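Local coordinates for ATP:cob(I)alamin adenosyltransferase, putative (Burkholderia thailandensis, PDB 2ZHZ), which transfers the adenosyl group of ATP to cobalamin as a homotrimeric PduO-type adenosyltransferase, probably releasing triphosphate, at the adenosine-5'-triphosphate site. Coordinates in Å, arbitrary orientation; residue numbers count along the deposited sequence, not the author numbering. Chains: chain A/B, ATP:cob(I)alamin adenosyltransferase, putative.

The adenosine-5'-triphosphate site. Residues chain A 129, 132-133, 153, 157; chain B 11-14, 17-19, 28, 33, 37. With ATP (adenosine-5'-triphosphate), chain C; MG (magnesium ion), chain D.
In this PduO-type adenosyltransferase the substrate ATP lies between two subunits of the helix-bundle trimer: helices 116-141 and 147-169 of chain A supply one wall, and the N-terminal loop, strand 17-19 and helix 31-50 of chain B the other. A:Arg129 follows the nucleotide from base to phosphate. Its CB packs against the adenine, 3.7 Å from C6; CG stands anti to the carbonyl carbon (chi1 -60°), and from there CD runs on along the ring. Bends at chi2 and chi3 bring NE beside C5 and N7. At the tip, NH1 forms a salt bridge with the alpha-phosphate O1A, although its N-H points away from that oxygen, while NH2 gives a hydrogen bond of 2.7 Å to the syn lone pair of A:Glu132 OE1. On that carboxylate, carried on an extended chain, OE1 also accepts a hydrogen bond from the adenine amino group N6, from above its plane, and OE2 bridges to B:Lys28 NZ. B:Lys28, fully stretched, crosses it obliquely and puts NZ 2.7 Å from the beta-phosphate O1B, a position further fixed by B:Gly13 O. The base is also read by the backbone carbonyl O of A:Arg129, which accepts a second hydrogen bond from N6, and by A:Arg133 NH1, 2.9 Å from N1 with the acceptor in the guanidinium plane. Over the ring face sits B:Ile33 CG2, 3.5 Å from the six-membered ring centroid. The ribose 3'-hydroxyl O3' donates a hydrogen bond to B:Gly19 O, nearly along the C=O axis. A poorly ordered magnesium joins O1A, O1B and O3G of the three phosphates, with a water roughly opposite O1B (161° at the metal). Tip to tip, B:Arg11, itself poorly ordered, meets the anti lone pair of A:Asp157 OD1 through NH2.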
# COMPACT_ATOMS: atom_id res chain seq x y z
N ARG A 129 -1.43 10.43 -1.98
CA ARG A 129 -0.19 11.19 -2.08
C ARG A 129 0.79 10.45 -2.99
O ARG A 129 1.58 11.07 -3.71
CB ARG A 129 0.44 11.40 -0.70
CG ARG A 129 -0.47 12.18 0.26
CD ARG A 129 0.18 13.45 0.76
NE ARG A 129 0.17 14.50 -0.26
CZ ARG A 129 -0.40 15.69 -0.10
NH1 ARG A 129 -1.00 15.97 1.05
NH2 ARG A 129 -0.37 16.59 -1.08
N GLU A 132 -0.20 11.20 -6.41
CA GLU A 132 0.18 12.56 -6.74
C GLU A 132 1.65 12.61 -7.17
O GLU A 132 2.01 13.30 -8.12
CB GLU A 132 -0.05 13.50 -5.54
CG GLU A 132 0.48 14.92 -5.79
CD GLU A 132 0.24 15.86 -4.63
OE1 GLU A 132 0.30 15.41 -3.47
OE2 GLU A 132 0.02 17.07 -4.88
N ARG A 133 2.50 11.85 -6.48
CA ARG A 133 3.92 11.82 -6.85
C ARG A 133 4.10 11.29 -8.28
O ARG A 133 4.89 11.82 -9.06
CB ARG A 133 4.71 10.96 -5.86
CG ARG A 133 4.73 11.54 -4.43
CD ARG A 133 5.84 10.91 -3.58
NE ARG A 133 5.68 9.46 -3.38
CZ ARG A 133 4.88 8.91 -2.47
NH1 ARG A 133 4.16 9.67 -1.66
NH2 ARG A 133 4.82 7.59 -2.36
N ASN A 153 -4.04 16.73 -5.00
CA ASN A 153 -3.41 17.52 -3.95
C ASN A 153 -4.52 17.84 -2.95
O ASN A 153 -4.36 17.69 -1.74
CB ASN A 153 -2.83 18.82 -4.55
CG ASN A 153 -2.06 19.64 -3.53
OD1 ASN A 153 -1.98 20.87 -3.62
ND2 ASN A 153 -1.46 18.96 -2.57
N ASP A 157 -5.65 16.17 1.17
CA ASP A 157 -6.04 17.00 2.30
C ASP A 157 -7.44 16.65 2.78
O ASP A 157 -7.70 16.59 3.98
CB ASP A 157 -5.94 18.49 1.92
CG ASP A 157 -4.49 19.00 1.89
OD1 ASP A 157 -4.22 20.05 1.26
OD2 ASP A 157 -3.61 18.35 2.50
N ARG B 11 -3.28 26.53 -4.41
CA ARG B 11 -2.96 26.02 -3.09
C ARG B 11 -1.45 25.76 -3.07
O ARG B 11 -0.84 25.54 -4.12
CB ARG B 11 -3.76 24.74 -2.79
CG ARG B 11 -5.25 25.02 -2.63
CD ARG B 11 -6.11 23.76 -2.48
NE ARG B 11 -6.26 23.32 -1.09
CZ ARG B 11 -5.34 22.66 -0.41
NH1 ARG B 11 -4.18 22.34 -0.98
NH2 ARG B 11 -5.57 22.30 0.85
N THR B 12 -0.87 25.81 -1.88
CA THR B 12 0.57 25.65 -1.67
C THR B 12 1.38 24.75 -2.61
O THR B 12 2.38 25.19 -3.21
CB THR B 12 0.83 25.21 -0.21
OG1 THR B 12 0.23 26.16 0.68
CG2 THR B 12 2.31 25.12 0.07
N GLY B 13 0.97 23.50 -2.75
CA GLY B 13 1.69 22.57 -3.61
C GLY B 13 1.01 22.25 -4.93
O GLY B 13 1.26 21.19 -5.51
N ASP B 14 0.17 23.15 -5.41
CA ASP B 14 -0.51 22.92 -6.68
C ASP B 14 0.46 22.84 -7.85
O ASP B 14 0.12 22.27 -8.89
CB ASP B 14 -1.53 24.04 -6.97
CG ASP B 14 -2.89 23.77 -6.37
OD1 ASP B 14 -3.12 22.64 -5.88
OD2 ASP B 14 -3.73 24.69 -6.39
N THR B 17 5.38 20.99 -6.34
CA THR B 17 6.53 21.05 -5.45
C THR B 17 6.04 21.12 -4.01
O THR B 17 4.87 21.39 -3.76
CB THR B 17 7.44 22.28 -5.74
OG1 THR B 17 6.78 23.49 -5.35
CG2 THR B 17 7.77 22.36 -7.22
N THR B 18 6.94 20.86 -3.08
CA THR B 18 6.61 20.92 -1.66
C THR B 18 7.84 21.38 -0.89
O THR B 18 8.94 21.43 -1.45
CB THR B 18 6.14 19.54 -1.13
OG1 THR B 18 5.62 19.69 0.19
CG2 THR B 18 7.29 18.55 -1.11
N GLY B 19 7.67 21.72 0.37
CA GLY B 19 8.80 22.18 1.16
C GLY B 19 9.27 21.19 2.20
O GLY B 19 8.49 20.38 2.71
N LYS B 28 7.57 17.03 -5.89
CA LYS B 28 6.95 15.93 -5.16
C LYS B 28 7.38 14.53 -5.56
O LYS B 28 7.12 13.57 -4.82
CB LYS B 28 5.43 16.07 -5.21
CG LYS B 28 4.93 17.15 -4.26
CD LYS B 28 3.46 17.46 -4.42
CE LYS B 28 3.04 18.49 -3.38
NZ LYS B 28 1.59 18.83 -3.48
N ILE B 33 10.91 12.78 -0.93
CA ILE B 33 9.48 12.87 -0.72
C ILE B 33 8.84 11.49 -0.84
O ILE B 33 7.88 11.18 -0.14
CB ILE B 33 8.83 13.85 -1.74
CG1 ILE B 33 9.45 15.24 -1.57
CG2 ILE B 33 7.33 13.93 -1.52
CD1 ILE B 33 9.35 15.80 -0.15
N GLY B 37 6.83 9.50 2.02
CA GLY B 37 5.51 8.98 1.71
C GLY B 37 5.32 7.52 2.09
O GLY B 37 4.29 7.16 2.67
PG ATP C . -0.75 22.18 0.03
O1G ATP C . -0.76 22.33 -1.47
O2G ATP C . -1.21 23.39 0.78
O3G ATP C . -1.58 21.00 0.50
PB ATP C . 1.83 20.73 -0.01
O1B ATP C . 1.15 19.84 -1.01
O2B ATP C . 3.13 21.36 -0.45
O3B ATP C . 0.81 21.93 0.50
PA ATP C . 1.03 19.08 2.26
O1A ATP C . 0.24 18.16 1.38
O2A ATP C . 0.30 20.08 3.15
O3A ATP C . 2.13 19.91 1.37
O5' ATP C . 1.95 18.13 3.17
C5' ATP C . 2.87 18.68 4.09
C4' ATP C . 4.14 17.82 4.17
O4' ATP C . 3.98 16.51 3.58
C3' ATP C . 5.32 18.50 3.48
O3' ATP C . 6.31 18.89 4.44
C2' ATP C . 5.85 17.50 2.45
O2' ATP C . 7.23 17.19 2.71
C1' ATP C . 4.96 16.27 2.56
N9 ATP C . 4.28 15.94 1.25
C8 ATP C . 3.58 16.80 0.46
N7 ATP C . 3.10 16.19 -0.65
C5 ATP C . 3.48 14.91 -0.60
C6 ATP C . 3.30 13.69 -1.46
N6 ATP C . 2.60 13.75 -2.63
N1 ATP C . 3.88 12.51 -1.04
C2 ATP C . 4.58 12.42 0.13
N3 ATP C . 4.78 13.49 0.96
C4 ATP C . 4.26 14.74 0.66
MG MG D . -0.94 19.02 -0.44
O HOH W 1 -2.47 17.72 0.29